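Long-range contacts in imelysin (Bacteroides ovatus, PDB 3N8U), which is probably a peptidase of the imelysin family, though its precise role remains uncertain: residues 29-34 and 322-327; 310-315 and 339-344. All blocks are in the same frame, centred on the assembly; numbering follows the deposited sequence. Where two conformers were deposited one is given.

Contact 1: 29-34 and 322-327; sequences RNVAAL and SDLEWS
L324 projects from the short 3-10 segment onto helix residues N30, V31 and L34, and the contact is held by apolar touches with no hydrogen bond crossing it. Its CD1 methyl touches two successive residues of the helix, 3.8 Å from CB of N30 and 4.0 Å from CG2 of V31; the side chains of V31 and L324 cross at about a right angle. CG of L324 stands opposite its carbonyl carbon (chi1 -53°) and the chain then runs extended, which carries CD1 out to the helix. L34, one turn after N30, comes in with both methyls: CD1 rests 3.9 Å from CB of L324, and CD2 lies 4.0 Å from CG of E325.

The part played by E325 is aliphatic. Its CG methylene meets L34, while OE1 passes 4.1 Å from CD2 of L34 without a polar mate on the helix segment. Cutting L34 back to an alanine would remove both methyls and is likely to open a gap beside CB of L324 and the methylene of E325, with L324 then held on the helix by N30 and V31. The backbone of the loop segment has a further tie: O of L324 accepts a hydrogen bond from NH1 of R342.

Burial grades across the patch, from V31 and L324 inside to the exposed E325. Helix 21-47 is thereby joined to the loop between helices 309-318 and 332-339. V31 also packs on T346 and L347 of helix 343-351, whereas A32 and A33 touch Y253 of helix 223-261.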
ATOM      1  N   ARG A  29     -19.658  -0.823   8.241  1.00 16.30           N
ATOM      2  CA  ARG A  29     -19.284  -1.509   9.488  0.50 15.77           C
ATOM      3  C   ARG A  29     -18.542  -2.814   9.179  1.00 19.14           C
ATOM      4  O   ARG A  29     -17.507  -3.113   9.801  1.00 19.57           O
ATOM      5  CB  ARG A  29     -20.537  -1.862  10.321  0.50 16.18           C
ATOM      6  CG  ARG A  29     -21.243  -0.702  11.008  0.50 21.33           C
ATOM      7  CD  ARG A  29     -22.419  -1.243  11.834  0.50 26.59           C
ATOM      8  NE  ARG A  29     -23.214  -0.183  12.464  0.50 34.12           N
ATOM      9  CZ  ARG A  29     -24.466   0.113  12.126  0.50 41.89           C
ATOM     10  NH1 ARG A  29     -25.068  -0.544  11.145  0.50 26.67           N
ATOM     11  NH2 ARG A  29     -25.115   1.087  12.749  0.50 31.10           N
ATOM     12  N   ASN A  30     -19.103  -3.629   8.266  1.00 16.49           N
ATOM     13  CA  ASN A  30     -18.529  -4.938   7.938  1.00 17.61           C
ATOM     14  C   ASN A  30     -17.159  -4.808   7.280  1.00 19.23           C
ATOM     15  O   ASN A  30     -16.221  -5.499   7.676  1.00 19.31           O
ATOM     16  CB  ASN A  30     -19.493  -5.743   7.069  1.00 19.01           C
ATOM     17  CG  ASN A  30     -20.587  -6.391   7.880  1.00 28.91           C
ATOM     18  OD1 ASN A  30     -20.329  -7.202   8.770  1.00 36.02           O
ATOM     19  ND2 ASN A  30     -21.820  -6.066   7.578  1.00 25.15           N
ATOM     20  N   VAL A  31     -17.024  -3.882   6.312  1.00 16.26           N
ATOM     21  CA  VAL A  31     -15.736  -3.673   5.648  1.00 15.72           C
ATOM     22  C   VAL A  31     -14.672  -3.144   6.638  1.00 18.75           C
ATOM     23  O   VAL A  31     -13.529  -3.628   6.643  1.00 17.08           O
ATOM     24  CB  VAL A  31     -15.904  -2.791   4.394  1.00 18.55           C
ATOM     25  CG1 VAL A  31     -14.558  -2.267   3.891  1.00 17.89           C
ATOM     26  CG2 VAL A  31     -16.613  -3.569   3.300  1.00 19.08           C
ATOM     27  N   ALA A  32     -15.061  -2.202   7.508  1.00 16.12           N
ATOM     28  CA  ALA A  32     -14.131  -1.643   8.496  1.00 15.83           C
ATOM     29  C   ALA A  32     -13.724  -2.700   9.549  1.00 17.77           C
ATOM     30  O   ALA A  32     -12.568  -2.716   9.977  1.00 17.07           O
ATOM     31  CB  ALA A  32     -14.750  -0.437   9.171  1.00 16.63           C
ATOM     32  N   ALA A  33     -14.646  -3.606   9.927  1.00 17.25           N
ATOM     33  CA  ALA A  33     -14.340  -4.665  10.891  1.00 17.26           C
ATOM     34  C   ALA A  33     -13.297  -5.633  10.274  1.00 20.05           C
ATOM     35  O   ALA A  33     -12.346  -6.029  10.949  1.00 20.34           O
ATOM     36  CB  ALA A  33     -15.609  -5.423  11.255  1.00 18.79           C
ATOM     37  N   LEU A  34     -13.470  -5.988   8.988  1.00 16.92           N
ATOM     38  CA  LEU A  34     -12.518  -6.872   8.300  1.00 18.00           C
ATOM     39  C   LEU A  34     -11.146  -6.203   8.145  1.00 20.52           C
ATOM     40  O   LEU A  34     -10.136  -6.876   8.321  1.00 20.21           O
ATOM     41  CB  LEU A  34     -13.073  -7.281   6.929  1.00 17.90           C
ATOM     42  CG  LEU A  34     -14.238  -8.278   6.996  1.00 19.40           C
ATOM     43  CD1 LEU A  34     -14.942  -8.358   5.672  1.00 20.24           C
ATOM     44  CD2 LEU A  34     -13.749  -9.672   7.444  1.00 21.58           C
ATOM     45  N   SER A 322     -22.045 -12.074   3.833  1.00 27.07           N
ATOM     46  CA  SER A 322     -21.142 -13.225   3.765  1.00 26.68           C
ATOM     47  C   SER A 322     -20.333 -13.255   2.449  1.00 28.76           C
ATOM     48  O   SER A 322     -19.307 -13.928   2.389  1.00 27.89           O
ATOM     49  CB  SER A 322     -21.908 -14.533   3.972  1.00 29.05           C
ATOM     50  OG  SER A 322     -22.832 -14.759   2.922  1.00 31.94           O
ATOM     51  N   ASP A 323     -20.770 -12.485   1.414  1.00 25.16           N
ATOM     52  CA  ASP A 323     -20.043 -12.384   0.143  1.00 23.51           C
ATOM     53  C   ASP A 323     -18.694 -11.689   0.326  1.00 27.32           C
ATOM     54  O   ASP A 323     -17.844 -11.774  -0.564  1.00 26.43           O
ATOM     55  CB  ASP A 323     -20.853 -11.602  -0.902  1.00 24.42           C
ATOM     56  CG  ASP A 323     -22.134 -12.274  -1.348  1.00 31.20           C
ATOM     57  OD1 ASP A 323     -22.470 -13.340  -0.793  1.00 33.02           O
ATOM     58  OD2 ASP A 323     -22.846 -11.687  -2.195  1.00 36.15           O
ATOM     59  N   LEU A 324     -18.511 -10.974   1.460  1.00 24.32           N
ATOM     60  CA  LEU A 324     -17.264 -10.226   1.731  1.00 23.28           C
ATOM     61  C   LEU A 324     -16.157 -11.126   2.251  1.00 25.31           C
ATOM     62  O   LEU A 324     -15.002 -10.697   2.317  1.00 23.15           O
ATOM     63  CB  LEU A 324     -17.504  -9.114   2.772  1.00 23.33           C
ATOM     64  CG  LEU A 324     -18.638  -8.119   2.523  1.00 28.42           C
ATOM     65  CD1 LEU A 324     -18.654  -7.045   3.597  1.00 27.84           C
ATOM     66  CD2 LEU A 324     -18.571  -7.524   1.161  1.00 31.12           C
ATOM     67  N   GLU A 325     -16.513 -12.329   2.706  1.00 24.11           N
ATOM     68  CA  GLU A 325     -15.564 -13.211   3.368  1.00 24.91           C
ATOM     69  C   GLU A 325     -15.222 -14.478   2.590  1.00 28.08           C
ATOM     70  O   GLU A 325     -16.013 -14.943   1.775  1.00 27.95           O
ATOM     71  CB  GLU A 325     -16.069 -13.547   4.788  1.00 27.77           C
ATOM     72  CG  GLU A 325     -16.211 -12.304   5.666  1.00 36.96           C
ATOM     73  CD  GLU A 325     -16.791 -12.544   7.045  1.00 51.90           C
ATOM     74  OE1 GLU A 325     -16.047 -13.029   7.927  1.00 36.26           O
ATOM     75  OE2 GLU A 325     -17.970 -12.184   7.263  1.00 51.24           O
ATOM     76  N   TRP A 326     -14.024 -15.009   2.821  1.00 24.93           N
ATOM     77  CA  TRP A 326     -13.582 -16.275   2.229  1.00 25.74           C
ATOM     78  C   TRP A 326     -12.867 -17.110   3.296  1.00 30.70           C
ATOM     79  O   TRP A 326     -12.433 -16.566   4.309  1.00 30.09           O
ATOM     80  CB  TRP A 326     -12.669 -16.034   1.017  1.00 24.45           C
ATOM     81  CG  TRP A 326     -11.440 -15.247   1.340  1.00 25.22           C
ATOM     82  CD1 TRP A 326     -11.307 -13.889   1.308  1.00 26.81           C
ATOM     83  CD2 TRP A 326     -10.149 -15.769   1.700  1.00 25.23           C
ATOM     84  NE1 TRP A 326     -10.022 -13.531   1.643  1.00 26.38           N
ATOM     85  CE2 TRP A 326      -9.288 -14.665   1.883  1.00 28.86           C
ATOM     86  CE3 TRP A 326      -9.648 -17.069   1.934  1.00 27.87           C
ATOM     87  CZ2 TRP A 326      -7.941 -14.815   2.246  1.00 28.98           C
ATOM     88  CZ3 TRP A 326      -8.312 -17.215   2.292  1.00 29.69           C
ATOM     89  CH2 TRP A 326      -7.472 -16.102   2.433  1.00 30.09           C
ATOM     90  N   SER A 327     -12.714 -18.408   3.048  1.00 27.52           N
ATOM     91  CA  SER A 327     -12.090 -19.311   4.004  1.00 29.08           C
ATOM     92  C   SER A 327     -10.923 -20.008   3.392  1.00 36.42           C
ATOM     93  O   SER A 327     -10.916 -20.244   2.180  1.00 34.68           O
ATOM     94  CB  SER A 327     -13.096 -20.353   4.478  1.00 32.57           C
ATOM     95  OG  SER A 327     -14.253 -19.736   5.018  1.00 38.75           O
TER

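Contact 2: 310-315 and 339-344; sequences NAIVQI and QNVRGF
A311, I312 and I315 of a regular helix face V341 in a type I beta turn from Q339 to R342, with CA of I312 and CA of V341 5.6 Å apart and the turn's N-H of R342 to O of Q339 bond weak. V341 points at the helix, and its CG1 meets all three residues while CG2 meets I315. CG1 lies 3.7 Å from CB of A311 and 4.0 Å from CG1 of I312. CD1 of I315 touches both methyls of V341, at 3.6 Å from CG2 and 3.8 Å from CG1, and also reaches CB of V341 at 3.7 Å. In V341 the first torsion (chi1 -63°) puts CG1 opposite the carbonyl carbon and wedges CG2 between the backbone N and the carbonyl carbon. I315 crosses V341 at a slant, whereas I312 and V341 run past one another in opposite senses. CD1 of I312 reaches loosely to the carbonyl O of N340, at 4.3 Å.

Around this cluster, Y27 of helix 21-47 packs on I312 and I315, and its OH is hydrogen-bonded to O of V341. R342 sets off away from helix 309-318, and its NH2 forms a salt bridge with OD2 of D38. No hydrogen bond or salt bridge links the two segments, and the hold is mainly van der Waals packing of aliphatic groups, largely buried, around V341.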
ATOM      1  N   ASN A 310     -20.280  -3.572  -9.672  1.00 24.30           N
ATOM      2  CA  ASN A 310     -21.622  -4.133  -9.866  1.00 25.12           C
ATOM      3  C   ASN A 310     -21.973  -5.047  -8.705  1.00 26.96           C
ATOM      4  O   ASN A 310     -23.083  -4.976  -8.182  1.00 25.81           O
ATOM      5  CB  ASN A 310     -21.704  -4.908 -11.188  1.00 26.34           C
ATOM      6  CG  ASN A 310     -21.701  -4.028 -12.409  1.00 49.57           C
ATOM      7  OD1 ASN A 310     -22.190  -2.898 -12.395  1.00 45.21           O
ATOM      8  ND2 ASN A 310     -21.175  -4.544 -13.506  1.00 44.09           N
ATOM      9  N   ALA A 311     -21.006  -5.876  -8.264  1.00 24.22           N
ATOM     10  CA  ALA A 311     -21.227  -6.769  -7.124  1.00 24.28           C
ATOM     11  C   ALA A 311     -21.399  -5.974  -5.806  1.00 24.15           C
ATOM     12  O   ALA A 311     -22.229  -6.344  -4.984  1.00 24.75           O
ATOM     13  CB  ALA A 311     -20.095  -7.775  -7.007  1.00 25.40           C
ATOM     14  N   ILE A 312     -20.644  -4.863  -5.629  1.00 20.22           N
ATOM     15  CA  ILE A 312     -20.803  -3.997  -4.439  1.00 18.49           C
ATOM     16  C   ILE A 312     -22.245  -3.505  -4.322  1.00 21.76           C
ATOM     17  O   ILE A 312     -22.821  -3.577  -3.245  1.00 21.78           O
ATOM     18  CB  ILE A 312     -19.802  -2.822  -4.473  1.00 20.07           C
ATOM     19  CG1 ILE A 312     -18.371  -3.330  -4.183  1.00 20.11           C
ATOM     20  CG2 ILE A 312     -20.203  -1.708  -3.483  1.00 19.55           C
ATOM     21  CD1 ILE A 312     -17.301  -2.295  -4.406  1.00 21.22           C
ATOM     22  N   VAL A 313     -22.815  -2.989  -5.432  1.00 20.05           N
ATOM     23  CA  VAL A 313     -24.189  -2.473  -5.443  1.00 20.89           C
ATOM     24  C   VAL A 313     -25.181  -3.604  -5.150  1.00 24.69           C
ATOM     25  O   VAL A 313     -26.092  -3.426  -4.345  1.00 24.18           O
ATOM     26  CB  VAL A 313     -24.505  -1.693  -6.746  1.00 25.77           C
ATOM     27  CG1 VAL A 313     -26.010  -1.390  -6.865  1.00 26.52           C
ATOM     28  CG2 VAL A 313     -23.691  -0.406  -6.813  1.00 25.38           C
ATOM     29  N   GLN A 314     -24.936  -4.797  -5.714  1.00 23.13           N
ATOM     30  CA  GLN A 314     -25.780  -5.974  -5.473  1.00 23.31           C
ATOM     31  C   GLN A 314     -25.728  -6.403  -3.989  1.00 24.98           C
ATOM     32  O   GLN A 314     -26.768  -6.739  -3.403  1.00 26.31           O
ATOM     33  CB  GLN A 314     -25.368  -7.138  -6.403  1.00 26.36           C
ATOM     34  CG  GLN A 314     -26.429  -8.241  -6.556  1.00 41.22           C
ATOM     35  CD  GLN A 314     -26.456  -9.229  -5.406  1.00 60.20           C
ATOM     36  OE1 GLN A 314     -25.429  -9.534  -4.774  1.00 48.32           O
ATOM     37  NE2 GLN A 314     -27.647  -9.751  -5.104  1.00 57.22           N
ATOM     38  N   ILE A 315     -24.515  -6.410  -3.390  1.00 22.10           N
ATOM     39  CA  ILE A 315     -24.336  -6.783  -1.977  1.00 21.08           C
ATOM     40  C   ILE A 315     -25.009  -5.751  -1.091  1.00 24.34           C
ATOM     41  O   ILE A 315     -25.676  -6.124  -0.133  1.00 24.06           O
ATOM     42  CB  ILE A 315     -22.820  -6.950  -1.634  1.00 23.08           C
ATOM     43  CG1 ILE A 315     -22.257  -8.201  -2.334  1.00 22.16           C
ATOM     44  CG2 ILE A 315     -22.593  -7.027  -0.107  1.00 23.82           C
ATOM     45  CD1 ILE A 315     -20.764  -8.197  -2.494  1.00 24.08           C
ATOM     46  N   GLN A 339     -12.492 -10.488  -2.103  1.00 19.98           N
ATOM     47  CA  GLN A 339     -11.524  -9.392  -2.004  1.00 18.84           C
ATOM     48  C   GLN A 339     -11.924  -8.177  -2.846  1.00 20.54           C
ATOM     49  O   GLN A 339     -11.652  -7.030  -2.453  1.00 18.29           O
ATOM     50  CB  GLN A 339     -10.128  -9.878  -2.379  1.00 19.33           C
ATOM     51  CG  GLN A 339      -9.614 -10.906  -1.391  1.00 19.72           C
ATOM     52  CD  GLN A 339      -8.386 -11.638  -1.868  1.00 25.62           C
ATOM     53  OE1 GLN A 339      -8.181 -11.867  -3.071  1.00 21.29           O
ATOM     54  NE2 GLN A 339      -7.558 -12.056  -0.922  1.00 20.10           N
ATOM     55  N   ASN A 340     -12.596  -8.422  -3.988  1.00 19.54           N
ATOM     56  CA  ASN A 340     -12.983  -7.344  -4.911  1.00 18.80           C
ATOM     57  C   ASN A 340     -14.187  -6.525  -4.436  1.00 20.05           C
ATOM     58  O   ASN A 340     -14.599  -5.601  -5.123  1.00 19.16           O
ATOM     59  CB  ASN A 340     -13.238  -7.915  -6.327  1.00 22.76           C
ATOM     60  CG  ASN A 340     -11.965  -8.325  -7.029  1.00 32.20           C
ATOM     61  OD1 ASN A 340     -10.858  -7.897  -6.673  1.00 29.44           O
ATOM     62  ND2 ASN A 340     -12.097  -9.159  -8.041  1.00 30.76           N
ATOM     63  N   VAL A 341     -14.772  -6.892  -3.296  1.00 18.39           N
ATOM     64  CA  VAL A 341     -15.939  -6.183  -2.743  1.00 17.40           C
ATOM     65  C   VAL A 341     -15.725  -5.763  -1.285  1.00 19.37           C
ATOM     66  O   VAL A 341     -16.690  -5.472  -0.572  1.00 19.06           O
ATOM     67  CB  VAL A 341     -17.244  -7.002  -2.916  1.00 20.41           C
ATOM     68  CG1 VAL A 341     -17.572  -7.210  -4.397  1.00 21.25           C
ATOM     69  CG2 VAL A 341     -17.157  -8.345  -2.179  1.00 19.68           C
ATOM     70  N   ARG A 342     -14.458  -5.748  -0.833  1.00 17.69           N
ATOM     71  CA  ARG A 342     -14.151  -5.362   0.538  1.00 16.81           C
ATOM     72  C   ARG A 342     -12.902  -4.456   0.516  1.00 16.94           C
ATOM     73  O   ARG A 342     -12.531  -3.938  -0.539  1.00 16.75           O
ATOM     74  CB  ARG A 342     -13.898  -6.626   1.395  1.00 18.13           C
ATOM     75  CG  ARG A 342     -12.638  -7.394   0.961  1.00 18.75           C
ATOM     76  CD  ARG A 342     -12.535  -8.741   1.640  1.00 19.94           C
ATOM     77  NE  ARG A 342     -11.849  -8.651   2.929  1.00 19.40           N
ATOM     78  CZ  ARG A 342     -11.772  -9.658   3.803  1.00 25.79           C
ATOM     79  NH1 ARG A 342     -12.453 -10.783   3.596  1.00 22.29           N
ATOM     80  NH2 ARG A 342     -11.044  -9.534   4.903  1.00 21.60           N
ATOM     81  N   GLY A 343     -12.283  -4.283   1.673  1.00 15.18           N
ATOM     82  CA  GLY A 343     -11.023  -3.569   1.778  1.00 14.82           C
ATOM     83  C   GLY A 343     -11.133  -2.055   1.767  1.00 16.67           C
ATOM     84  O   GLY A 343     -12.229  -1.480   1.716  1.00 15.12           O
ATOM     85  N   PHE A 344      -9.968  -1.394   1.763  1.00 13.34           N
ATOM     86  CA  PHE A 344      -9.887   0.046   1.819  1.00 12.03           C
ATOM     87  C   PHE A 344     -10.640   0.703   0.708  1.00 14.43           C
ATOM     88  O   PHE A 344     -11.212   1.762   0.913  1.00 14.75           O
ATOM     89  CB  PHE A 344      -8.427   0.486   1.743  1.00 12.72           C
ATOM     90  CG  PHE A 344      -7.682   0.480   3.059  1.00 13.16           C
ATOM     91  CD1 PHE A 344      -8.043   1.347   4.082  1.00 14.79           C
ATOM     92  CD2 PHE A 344      -6.507  -0.258   3.209  1.00 14.20           C
ATOM     93  CE1 PHE A 344      -7.304   1.397   5.267  1.00 14.10           C
ATOM     94  CE2 PHE A 344      -5.744  -0.169   4.375  1.00 15.38           C
ATOM     95  CZ  PHE A 344      -6.117   0.692   5.377  1.00 13.54           C
TER

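In the fold
The two contacts adjoin, their centres about 10 Å apart and both about 19 Å from the centre of the chain. Contact 2 is buried, whereas contact 1 grades from buried residues to an exposed glutamate. Both are apolar between their own segments, but contact 1 adds the aliphatic part of a charged side chain at its open margin. Helix 21-47 supplies one segment of contact 1 and flanks contact 2 through Y27. The segments alternate along the chain, and the 322-327 loop lies between those of contact 2. Packing also joins the two contacts directly, with CD2 of L324 lying 3.3 Å from the backbone O of V341.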